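Local coordinates for polymeric Immunoglobulin Receptor (Oncorhynchus mykiss, PDB 5F1S), which probably binds polymeric immunoglobulins through its Ig-like ectodomain and carries them across the epithelium for mucosal immunity, at residues V30-C34 / V62-D66. Numbering follows the deposited sequence.
Sequences VKYWC and VVMFD
Val62 lays CG2 obliquely against the indole of Trp33, 4.1 Å from CD1, the first of three contacts across the sandwich of an immunoglobulin V-set domain. The strands belong to its two facing sheets: their axes approach to 8.4 Å, and their directions differ by 149°. Trp33 also meets the Tyr88 ring, with planes about 15° apart. The Met64 side chain bends at chi2 and chi3, which brings CE up to the facing backbone; the methyl lies 3.7 Å from Tyr32 CA and equally near Lys31 O, bridging the sheets by van der Waals packing. At Asp66 the contact turns polar, with a salt bridge to Lys31. OD1 of Asp66 is hydrogen-bonded to Tyr22 OH, so the two carboxylate oxygens have different partners. The lysine's buried ammonium also bonds Tyr26 O and Tyr29 O, and Lys31 makes a cation-pi contact with Tyr22. An alanine in place of Lys31 would remove this ammonium and is likely to leave the Asp66 carboxylate without its countercharge and both carbonyls without that donor. Lys31 NZ reaches Asp66 OD2 at 2.8 Å, on the syn side and 32° out of the carboxylate plane.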
loop_
_atom_site.group_PDB
_atom_site.type_symbol
_atom_site.label_atom_id
_atom_site.label_comp_id
_atom_site.label_asym_id
_atom_site.label_seq_id
_atom_site.Cartn_x
_atom_site.Cartn_y
_atom_site.Cartn_z
ATOM N N VAL A 30 -27.136 -11.086 -6.978
ATOM C CA VAL A 30 -25.753 -11.411 -7.311
ATOM C C VAL A 30 -24.927 -10.124 -7.295
ATOM O O VAL A 30 -25.378 -9.067 -7.769
ATOM C CB VAL A 30 -25.678 -12.108 -8.665
ATOM C CG1 VAL A 30 -24.236 -12.354 -9.096
ATOM C CG2 VAL A 30 -26.514 -13.412 -8.615
ATOM N N LYS A 31 -23.735 -10.209 -6.723
ATOM C CA LYS A 31 -22.802 -9.083 -6.684
ATOM C C LYS A 31 -21.690 -9.330 -7.688
ATOM O O LYS A 31 -21.315 -10.480 -7.965
ATOM C CB LYS A 31 -22.206 -8.907 -5.276
ATOM C CG LYS A 31 -23.226 -8.954 -4.124
ATOM C CD LYS A 31 -24.381 -7.951 -4.364
ATOM C CE LYS A 31 -25.239 -7.785 -3.074
ATOM N NZ LYS A 31 -25.871 -9.078 -2.629
ATOM N N TYR A 32 -21.138 -8.251 -8.227
ATOM C CA TYR A 32 -20.071 -8.410 -9.198
ATOM C C TYR A 32 -19.068 -7.266 -9.085
ATOM O O TYR A 32 -19.314 -6.246 -8.441
ATOM C CB TYR A 32 -20.621 -8.553 -10.634
ATOM C CG TYR A 32 -21.308 -7.348 -11.207
ATOM C CD1 TYR A 32 -20.624 -6.471 -12.022
ATOM C CD2 TYR A 32 -22.658 -7.104 -10.963
ATOM C CE1 TYR A 32 -21.289 -5.345 -12.579
ATOM C CE2 TYR A 32 -23.310 -5.987 -11.496
ATOM C CZ TYR A 32 -22.610 -5.133 -12.313
ATOM O OH TYR A 32 -23.228 -4.038 -12.850
ATOM N N TRP A 33 -17.901 -7.508 -9.672
ATOM C CA TRP A 33 -16.771 -6.583 -9.693
ATOM C C TRP A 33 -16.338 -6.439 -11.141
ATOM O O TRP A 33 -16.046 -7.443 -11.798
ATOM C CB TRP A 33 -15.636 -7.123 -8.832
ATOM C CG TRP A 33 -14.404 -6.339 -8.745
ATOM C CD1 TRP A 33 -13.165 -6.676 -9.235
ATOM C CD2 TRP A 33 -14.245 -5.093 -8.077
ATOM N NE1 TRP A 33 -12.261 -5.709 -8.922
ATOM C CE2 TRP A 33 -12.882 -4.751 -8.155
ATOM C CE3 TRP A 33 -15.116 -4.258 -7.377
ATOM C CZ2 TRP A 33 -12.378 -3.574 -7.616
ATOM C CZ3 TRP A 33 -14.615 -3.106 -6.809
ATOM C CH2 TRP A 33 -13.256 -2.767 -6.940
ATOM N N CYS A 34 -16.322 -5.194 -11.635
ATOM C CA CYS A 34 -16.189 -4.865 -13.049
ATOM C C CYS A 34 -14.939 -3.991 -13.227
ATOM O O CYS A 34 -14.627 -3.197 -12.350
ATOM C CB CYS A 34 -17.452 -4.079 -13.561
ATOM S SG CYS A 34 -18.110 -4.763 -15.125
ATOM N N VAL A 62 -8.532 -12.692 -8.222
ATOM C CA VAL A 62 -9.554 -11.886 -7.555
ATOM C C VAL A 62 -10.443 -12.837 -6.756
ATOM O O VAL A 62 -10.615 -14.012 -7.121
ATOM C CB VAL A 62 -10.371 -11.086 -8.592
ATOM C CG1 VAL A 62 -11.111 -12.031 -9.515
ATOM C CG2 VAL A 62 -11.337 -10.155 -7.921
ATOM N N VAL A 63 -10.923 -12.364 -5.624
ATOM C CA VAL A 63 -11.808 -13.129 -4.738
ATOM C C VAL A 63 -12.959 -12.231 -4.339
ATOM O O VAL A 63 -12.758 -11.038 -4.095
ATOM C CB VAL A 63 -11.085 -13.604 -3.454
ATOM C CG1 VAL A 63 -11.991 -14.533 -2.662
ATOM C CG2 VAL A 63 -9.828 -14.340 -3.774
ATOM N N MET A 64 -14.168 -12.798 -4.274
ATOM C CA MET A 64 -15.386 -12.098 -3.868
ATOM C C MET A 64 -15.994 -12.804 -2.671
ATOM O O MET A 64 -16.040 -14.031 -2.638
ATOM C CB MET A 64 -16.393 -12.109 -5.067
ATOM C CG MET A 64 -17.852 -12.005 -4.747
ATOM S SD MET A 64 -18.265 -10.297 -4.567
ATOM C CE MET A 64 -18.166 -9.606 -6.258
ATOM N N PHE A 65 -16.447 -12.041 -1.686
ATOM C CA PHE A 65 -17.175 -12.589 -0.554
ATOM C C PHE A 65 -18.342 -11.663 -0.248
ATOM O O PHE A 65 -18.141 -10.572 0.305
ATOM C CB PHE A 65 -16.296 -12.720 0.681
ATOM C CG PHE A 65 -17.047 -13.085 1.940
ATOM C CD1 PHE A 65 -17.935 -14.146 1.925
ATOM C CD2 PHE A 65 -16.849 -12.415 3.120
ATOM C CE1 PHE A 65 -18.612 -14.527 3.078
ATOM C CE2 PHE A 65 -17.533 -12.804 4.307
ATOM C CZ PHE A 65 -18.440 -13.838 4.251
ATOM N N ASP A 66 -19.550 -12.091 -0.572
ATOM C CA ASP A 66 -20.748 -11.326 -0.212
ATOM C C ASP A 66 -21.248 -11.759 1.146
ATOM O O ASP A 66 -21.439 -12.972 1.400
ATOM C CB ASP A 66 -21.842 -11.507 -1.276
ATOM C CG ASP A 66 -23.062 -10.618 -1.035
ATOM O OD1 ASP A 66 -22.932 -9.542 -0.404
ATOM O OD2 ASP A 66 -24.152 -11.005 -1.519
#